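Local coordinates for protein type 3 secretion system chaperone YscE (Yersinia pestis, PDB 2P58) that acts with YscG as a cytoplasmic chaperone that keeps the type III secretion needle protein YscF from polymerizing prematurely, at residues L27-M31 with W43-S47. Sequence-based numbering, arbitrary orientation.
Sequences LKKDM and WQRES
Trp43 lays one face of its indole over main chain, not only side chains: the ring rests on the backbone of Asp30 and Met31, and Met31 CA stands 4.3 Å from the centroid of the six-membered ring and 28° off its normal, a CH-pi contact. Asp30 C sits over the same face near the rim, and Asp30 O comes within 3.3 Å of Trp43 CH2. The side chain of Met31, a selenomethionine, runs antiparallel to that of Trp43; Met31 CG lies 3.8 Å from Trp43 CE3, while Met31 SE stands 46° from the normal of the five-membered ring, 5.5 Å from its centroid, in a Met-aromatic contact. One turn back, Leu27 turns CG anti to its own N (chi1 175°) and reaches across with both methyls. Leu27 CD1 comes to 3.4 Å from Trp43 CD1, and Leu27 CD2 presses on the facing backbone, 3.4 Å from Ser47 CA, a tight fit, with Glu46 CB alongside at 3.8 Å. The carboxylate of Asp30 is held outside the contact by salt bridges with Lys26 and Arg33; Met31 O accepts a hydrogen bond from Tyr40, whose ring meets Trp43 edge-to-face. Apolar packing thus closes the loop end of an antiparallel helical hairpin, helices 10-30 and 37-60.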
ATOM      1  N   LEU A  27     -21.777  -9.581  -6.217  1.00 15.72           N
ATOM      2  CA  LEU A  27     -21.343  -9.016  -7.495  1.00 15.63           C
ATOM      3  C   LEU A  27     -21.657 -10.000  -8.633  1.00 16.17           C
ATOM      4  O   LEU A  27     -22.152  -9.601  -9.691  1.00 16.27           O
ATOM      5  CB  LEU A  27     -19.828  -8.741  -7.440  1.00 16.40           C
ATOM      6  CG  LEU A  27     -19.186  -8.253  -8.734  1.00 17.84           C
ATOM      7  CD1 LEU A  27     -19.868  -6.968  -9.204  1.00 18.40           C
ATOM      8  CD2 LEU A  27     -17.685  -8.016  -8.469  1.00 17.82           C
ATOM      9  N   LYS A  28     -21.434 -11.295  -8.426  1.00 16.59           N
ATOM     10  CA  LYS A  28     -21.729 -12.217  -9.518  1.00 18.39           C
ATOM     11  C   LYS A  28     -23.231 -12.247  -9.792  1.00 17.22           C
ATOM     12  O   LYS A  28     -23.654 -12.445 -10.929  1.00 15.49           O
ATOM     13  CB  LYS A  28     -21.200 -13.608  -9.211  1.00 20.22           C
ATOM     14  CG  LYS A  28     -19.670 -13.661  -9.227  1.00 24.15           C
ATOM     15  CD  LYS A  28     -19.212 -15.049  -8.856  1.00 27.34           C
ATOM     16  CE  LYS A  28     -17.719 -15.182  -8.969  1.00 29.82           C
ATOM     17  NZ  LYS A  28     -17.326 -16.552  -8.567  1.00 32.77           N
ATOM     18  N   LYS A  29     -24.041 -12.045  -8.752  1.00 18.52           N
ATOM     19  CA  LYS A  29     -25.501 -11.968  -8.946  1.00 20.56           C
ATOM     20  C   LYS A  29     -25.858 -10.655  -9.677  1.00 21.71           C
ATOM     21  O   LYS A  29     -26.731 -10.632 -10.559  1.00 21.08           O
ATOM     22  CB  LYS A  29     -26.223 -12.063  -7.601  1.00 22.34           C
ATOM     23  CG  LYS A  29     -26.168 -13.472  -7.050  1.00 27.44           C
ATOM     24  CD  LYS A  29     -26.892 -13.598  -5.702  1.00 33.03           C
ATOM     25  CE  LYS A  29     -26.581 -14.946  -5.026  1.00 33.59           C
ATOM     26  NZ  LYS A  29     -26.904 -14.843  -3.561  1.00 36.08           N
ATOM     27  N   ASP A  30     -25.187  -9.556  -9.328  1.00 19.99           N
ATOM     28  CA  ASP A  30     -25.445  -8.297 -10.027  1.00 19.59           C
ATOM     29  C   ASP A  30     -25.058  -8.443 -11.516  1.00 17.32           C
ATOM     30  O   ASP A  30     -25.675  -7.860 -12.383  1.00 18.42           O
ATOM     31  CB  ASP A  30     -24.622  -7.121  -9.440  1.00 22.55           C
ATOM     32  CG  ASP A  30     -25.084  -6.701  -8.043  1.00 28.34           C
ATOM     33  OD1 ASP A  30     -26.183  -7.113  -7.615  1.00 30.13           O
ATOM     34  OD2 ASP A  30     -24.337  -5.947  -7.371  1.00 30.32           O
HETATM   35  N   MSE A  31     -24.032  -9.230 -11.805  1.00 15.71           N
HETATM   36  CA  MSE A  31     -23.599  -9.402 -13.180  1.00 17.60           C
HETATM   37  C   MSE A  31     -24.568 -10.239 -14.038  1.00 19.47           C
HETATM   38  O   MSE A  31     -24.355 -10.410 -15.247  1.00 18.46           O
HETATM   39  CB  MSE A  31     -22.192 -10.002 -13.206  1.00 16.48           C
HETATM   40  CG  MSE A  31     -21.128  -9.053 -12.570  1.00 15.82           C
HETATM   41 SE   MSE A  31     -19.412  -9.750 -12.425  1.00 13.62          SE
HETATM   42  CE  MSE A  31     -18.983  -9.785 -14.072  1.00 18.19           C
ATOM     43  N   TRP A  43     -17.624  -3.951 -13.297  1.00 16.63           N
ATOM     44  CA  TRP A  43     -17.821  -5.187 -12.533  1.00 18.08           C
ATOM     45  C   TRP A  43     -16.672  -6.192 -12.659  1.00 17.55           C
ATOM     46  O   TRP A  43     -16.349  -6.875 -11.678  1.00 20.14           O
ATOM     47  CB  TRP A  43     -19.135  -5.857 -12.949  1.00 15.48           C
ATOM     48  CG  TRP A  43     -20.381  -5.151 -12.481  1.00 17.10           C
ATOM     49  CD1 TRP A  43     -20.547  -4.419 -11.323  1.00 16.07           C
ATOM     50  CD2 TRP A  43     -21.678  -5.256 -13.074  1.00 15.99           C
ATOM     51  NE1 TRP A  43     -21.868  -4.079 -11.164  1.00 16.29           N
ATOM     52  CE2 TRP A  43     -22.587  -4.583 -12.217  1.00 17.55           C
ATOM     53  CE3 TRP A  43     -22.162  -5.856 -14.248  1.00 15.29           C
ATOM     54  CZ2 TRP A  43     -23.960  -4.498 -12.491  1.00 17.74           C
ATOM     55  CZ3 TRP A  43     -23.527  -5.769 -14.522  1.00 16.00           C
ATOM     56  CH2 TRP A  43     -24.408  -5.092 -13.638  1.00 14.17           C
ATOM     57  N   GLN A  44     -16.076  -6.320 -13.845  1.00 16.91           N
ATOM     58  CA  GLN A  44     -14.953  -7.243 -14.048  1.00 18.82           C
ATOM     59  C   GLN A  44     -13.773  -6.797 -13.178  1.00 18.36           C
ATOM     60  O   GLN A  44     -13.103  -7.628 -12.570  1.00 17.34           O
ATOM     61  CB  GLN A  44     -14.496  -7.282 -15.508  1.00 21.00           C
ATOM     62  CG  GLN A  44     -13.227  -8.157 -15.803  1.00 27.02           C
ATOM     63  CD  GLN A  44     -11.855  -7.446 -15.592  1.00 34.20           C
ATOM     64  OE1 GLN A  44     -11.659  -6.283 -15.970  1.00 36.83           O
ATOM     65  NE2 GLN A  44     -10.893  -8.176 -15.017  1.00 36.95           N
ATOM     66  N   ARG A  45     -13.547  -5.490 -13.105  1.00 16.10           N
ATOM     67  CA  ARG A  45     -12.437  -4.982 -12.293  1.00 16.41           C
ATOM     68  C   ARG A  45     -12.652  -5.301 -10.837  1.00 12.97           C
ATOM     69  O   ARG A  45     -11.710  -5.673 -10.121  1.00 12.15           O
ATOM     70  CB  ARG A  45     -12.331  -3.459 -12.399  1.00 19.03           C
ATOM     71  CG  ARG A  45     -10.977  -2.980 -12.834  1.00 28.81           C
ATOM     72  CD  ARG A  45     -10.812  -3.306 -14.299  1.00 31.46           C
ATOM     73  NE  ARG A  45     -10.234  -2.172 -15.024  1.00 37.35           N
ATOM     74  CZ  ARG A  45     -10.428  -1.915 -16.314  1.00 39.40           C
ATOM     75  NH1 ARG A  45     -11.198  -2.701 -17.067  1.00 39.98           N
ATOM     76  NH2 ARG A  45      -9.847  -0.859 -16.858  1.00 42.13           N
ATOM     77  N   GLU A  46     -13.881  -5.096 -10.382  1.00 13.25           N
ATOM     78  CA  GLU A  46     -14.190  -5.358  -8.984  1.00 13.95           C
ATOM     79  C   GLU A  46     -14.085  -6.835  -8.701  1.00 13.51           C
ATOM     80  O   GLU A  46     -13.537  -7.239  -7.681  1.00 13.60           O
ATOM     81  CB  GLU A  46     -15.599  -4.857  -8.582  1.00 16.55           C
ATOM     82  CG  GLU A  46     -15.678  -4.791  -7.062  1.00 22.39           C
ATOM     83  CD  GLU A  46     -17.035  -4.457  -6.499  1.00 27.62           C
ATOM     84  OE1 GLU A  46     -17.921  -4.041  -7.260  1.00 25.64           O
ATOM     85  OE2 GLU A  46     -17.191  -4.621  -5.264  1.00 32.95           O
ATOM     86  N   SER A  47     -14.629  -7.648  -9.599  1.00 13.68           N
ATOM     87  CA  SER A  47     -14.583  -9.088  -9.412  1.00 15.16           C
ATOM     88  C   SER A  47     -13.133  -9.592  -9.291  1.00 15.68           C
ATOM     89  O   SER A  47     -12.819 -10.393  -8.409  1.00 15.73           O
ATOM     90  CB  SER A  47     -15.297  -9.794 -10.582  1.00 16.39           C
ATOM     91  OG  SER A  47     -15.280 -11.197 -10.339  1.00 25.45           O
TER